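Local coordinates for uncharacterized protein (Pseudomonas aeruginosa PAO1, PDB 4R1D) that probably acts as the immunity protein Tli4, binding the type VI secretion lipase effector Tle4 and so protecting the bacterium from its own toxin, at residues T184-R194 with M242-L252. Numbering follows the deposited sequence.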
# COMPACT_ATOMS: atom_id res chain seq x y z
N THR B 184 -12.15 3.28 19.21
CA THR B 184 -12.33 4.39 20.15
C THR B 184 -12.05 5.72 19.43
O THR B 184 -11.22 5.78 18.53
CB THR B 184 -11.40 4.28 21.39
OG1 THR B 184 -10.07 3.94 20.98
CG2 THR B 184 -11.91 3.24 22.40
N GLY B 185 -12.76 6.77 19.84
CA GLY B 185 -12.60 8.08 19.25
C GLY B 185 -13.64 8.38 18.19
O GLY B 185 -14.03 7.51 17.40
N ALA B 186 -14.10 9.63 18.16
CA ALA B 186 -15.08 10.03 17.17
C ALA B 186 -14.44 10.10 15.80
O ALA B 186 -13.34 10.63 15.65
CB ALA B 186 -15.69 11.38 17.53
N GLU B 187 -15.10 9.55 14.79
CA GLU B 187 -14.62 9.75 13.43
C GLU B 187 -14.71 11.25 13.11
O GLU B 187 -15.53 11.98 13.67
CB GLU B 187 -15.45 8.93 12.44
CG GLU B 187 -14.91 8.93 11.02
CD GLU B 187 -13.44 8.57 10.94
OE1 GLU B 187 -12.61 9.50 11.03
OE2 GLU B 187 -13.12 7.38 10.78
N LEU B 188 -13.84 11.70 12.21
CA LEU B 188 -13.68 13.13 11.92
C LEU B 188 -14.82 13.73 11.11
O LEU B 188 -15.02 14.95 11.10
CB LEU B 188 -12.34 13.36 11.21
CG LEU B 188 -11.09 13.34 12.08
CD1 LEU B 188 -10.96 12.03 12.86
CD2 LEU B 188 -9.85 13.58 11.23
N ASN B 189 -15.55 12.88 10.39
CA ASN B 189 -16.72 13.30 9.64
C ASN B 189 -17.81 12.24 9.75
O ASN B 189 -17.55 11.15 10.25
CB ASN B 189 -16.36 13.60 8.17
CG ASN B 189 -15.68 12.43 7.48
OD1 ASN B 189 -15.87 11.28 7.85
ND2 ASN B 189 -14.88 12.73 6.46
N SER B 190 -19.02 12.55 9.30
CA SER B 190 -20.12 11.59 9.39
C SER B 190 -20.38 10.87 8.07
O SER B 190 -20.14 11.41 7.00
CB SER B 190 -21.40 12.26 9.90
OG SER B 190 -21.73 13.37 9.08
N LEU B 191 -20.90 9.66 8.15
CA LEU B 191 -21.04 8.81 6.98
C LEU B 191 -21.81 9.42 5.81
O LEU B 191 -21.33 9.42 4.69
CB LEU B 191 -21.69 7.49 7.37
CG LEU B 191 -22.07 6.61 6.19
CD1 LEU B 191 -20.83 6.12 5.47
CD2 LEU B 191 -22.90 5.44 6.70
N LEU B 192 -23.02 9.91 6.04
CA LEU B 192 -23.81 10.39 4.92
C LEU B 192 -23.15 11.58 4.24
O LEU B 192 -23.06 11.62 3.00
CB LEU B 192 -25.23 10.75 5.34
CG LEU B 192 -26.05 9.63 5.98
CD1 LEU B 192 -27.53 10.01 6.01
CD2 LEU B 192 -25.83 8.32 5.25
N GLU B 193 -22.66 12.52 5.03
CA GLU B 193 -21.99 13.70 4.47
C GLU B 193 -20.72 13.29 3.74
O GLU B 193 -20.35 13.91 2.74
CB GLU B 193 -21.67 14.73 5.57
CG GLU B 193 -20.47 14.39 6.43
CD GLU B 193 -20.22 15.42 7.52
OE1 GLU B 193 -19.19 15.32 8.21
OE2 GLU B 193 -21.06 16.34 7.69
N ARG B 194 -20.06 12.24 4.22
CA ARG B 194 -18.79 11.78 3.68
C ARG B 194 -18.91 11.20 2.27
O ARG B 194 -18.13 11.54 1.37
CB ARG B 194 -18.18 10.73 4.61
CG ARG B 194 -16.92 10.05 4.10
CD ARG B 194 -16.52 8.89 5.02
NE ARG B 194 -16.69 9.25 6.43
CZ ARG B 194 -17.21 8.44 7.35
NH1 ARG B 194 -17.59 7.22 7.02
NH2 ARG B 194 -17.34 8.86 8.61
N MET B 242 -23.82 0.43 3.95
CA MET B 242 -22.91 1.13 4.87
C MET B 242 -23.69 1.67 6.08
O MET B 242 -24.73 2.27 5.90
CB MET B 242 -22.26 2.30 4.13
CG MET B 242 -21.49 1.85 2.89
SD MET B 242 -21.11 3.18 1.74
CE MET B 242 -22.63 3.27 0.80
N TRP B 243 -23.18 1.45 7.29
CA TRP B 243 -23.86 1.87 8.52
C TRP B 243 -22.79 2.35 9.49
O TRP B 243 -21.75 1.72 9.63
CB TRP B 243 -24.59 0.66 9.12
CG TRP B 243 -25.40 0.91 10.38
CD1 TRP B 243 -26.72 1.27 10.45
CD2 TRP B 243 -24.96 0.75 11.74
NE1 TRP B 243 -27.12 1.36 11.76
CE2 TRP B 243 -26.06 1.06 12.58
CE3 TRP B 243 -23.74 0.40 12.34
CZ2 TRP B 243 -25.98 1.01 13.98
CZ3 TRP B 243 -23.66 0.36 13.74
CH2 TRP B 243 -24.78 0.66 14.54
N GLU B 244 -23.04 3.48 10.15
CA GLU B 244 -22.06 4.03 11.05
C GLU B 244 -22.68 4.81 12.19
O GLU B 244 -23.71 5.48 12.03
CB GLU B 244 -21.10 4.94 10.27
CG GLU B 244 -19.92 5.44 11.11
CD GLU B 244 -18.85 6.09 10.25
OE1 GLU B 244 -18.73 5.73 9.07
OE2 GLU B 244 -18.12 6.97 10.78
N VAL B 245 -22.04 4.67 13.35
CA VAL B 245 -22.25 5.53 14.49
C VAL B 245 -20.96 6.32 14.63
O VAL B 245 -19.89 5.74 14.81
CB VAL B 245 -22.48 4.71 15.77
CG1 VAL B 245 -22.41 5.61 17.01
CG2 VAL B 245 -23.80 3.95 15.68
N GLN B 246 -21.05 7.64 14.54
CA GLN B 246 -19.84 8.48 14.51
C GLN B 246 -18.89 8.23 15.69
O GLN B 246 -17.67 8.15 15.50
CB GLN B 246 -20.19 9.97 14.40
CG GLN B 246 -18.98 10.88 14.21
CD GLN B 246 -19.34 12.23 13.62
OE1 GLN B 246 -20.52 12.55 13.46
NE2 GLN B 246 -18.33 13.04 13.30
N GLY B 247 -19.45 8.09 16.89
CA GLY B 247 -18.64 7.87 18.08
C GLY B 247 -18.47 9.11 18.93
O GLY B 247 -18.68 10.23 18.46
N LYS B 248 -18.09 8.91 20.18
CA LYS B 248 -17.81 10.00 21.11
C LYS B 248 -16.38 9.83 21.59
O LYS B 248 -15.88 8.71 21.65
CB LYS B 248 -18.73 9.92 22.33
CG LYS B 248 -20.21 9.86 22.02
CD LYS B 248 -20.75 11.19 21.53
CE LYS B 248 -22.27 11.18 21.47
NZ LYS B 248 -22.80 12.40 20.81
N GLU B 249 -15.73 10.93 21.93
CA GLU B 249 -14.34 10.87 22.39
C GLU B 249 -14.20 10.20 23.76
O GLU B 249 -15.05 10.37 24.64
CB GLU B 249 -13.74 12.28 22.43
CG GLU B 249 -13.91 13.01 21.10
CD GLU B 249 -12.93 14.15 20.92
OE1 GLU B 249 -12.68 14.52 19.75
OE2 GLU B 249 -12.44 14.68 21.94
N GLU B 250 -13.13 9.43 23.92
CA GLU B 250 -12.84 8.77 25.19
C GLU B 250 -14.04 8.00 25.74
O GLU B 250 -14.39 8.12 26.92
CB GLU B 250 -12.34 9.78 26.23
CG GLU B 250 -11.02 10.43 25.86
CD GLU B 250 -10.44 11.26 26.99
OE1 GLU B 250 -11.21 11.63 27.91
OE2 GLU B 250 -9.22 11.53 26.96
N SER B 251 -14.67 7.20 24.90
CA SER B 251 -15.81 6.41 25.32
C SER B 251 -15.69 4.95 24.86
O SER B 251 -15.60 4.67 23.67
CB SER B 251 -17.11 7.01 24.77
OG SER B 251 -18.22 6.18 25.06
N LEU B 252 -15.70 4.03 25.82
CA LEU B 252 -15.55 2.61 25.51
C LEU B 252 -16.81 2.04 24.87
O LEU B 252 -16.75 1.15 24.02
CB LEU B 252 -15.20 1.80 26.76
CG LEU B 252 -13.89 2.14 27.47
CD1 LEU B 252 -13.69 1.31 28.73
CD2 LEU B 252 -12.72 1.96 26.51
O HOH W 1 -14.54 6.36 21.82
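Met-242 lays its CB against CD2 of Leu-191, the same methyl that rests on the Met-242 carbonyl O at 3.7 Å, so a branched aliphatic side chain from the first turn of helix 191-205 packs on the strand backbone. Next but one along the strand, Glu-244 points to the same face. With CG anti to the backbone N and the chain extended beyond it, its carboxylate is carried past CB of Leu-191 to Arg-194. The guanidinium meets it end-on: NH1 donates to OE1 at 2.8 Å and NH2 to OE2 at 3.0 Å, both on the syn side, the two planes 26° apart. Arginine suits this place because its other edge remains for Asn-189, whose OD1 accepts from NE and NH2 and whose backbone O takes a further bond from NH2, both NH2 bonds being bent; the two grips together fix the group's rotation. Arg-194 NH1 also bonds Trp-96 O of the partner chain, and Glu-187 turns its carboxylate to the backbone N atoms of Lys-100 and Ala-101 of that other chain; this part of the Tli4 C-terminal domain, where strand 236-245 runs out beside the loop leading into helix 191-205, therefore belongs to the interface of the complex. Gln-246 follows and binds Glu-187 twice: its carbonyl O accepts from Glu-187 N at 3.0 Å, and the extended side chain brings an N-H donor, NE2, to Glu-187 O in a nearly straight bond (175°), the acceptor in the amide plane; OE1 touches CB of Ser-190. Gly-247 has a positive phi (102°), which glycine adopts readily, and CB of Ala-186 lies 3.3 Å from Gly-247 O. Beyond it a water takes the N-H of Gly-185 and donates to the carbonyls of Lys-248 and Ser-251, bridging the separating backbones.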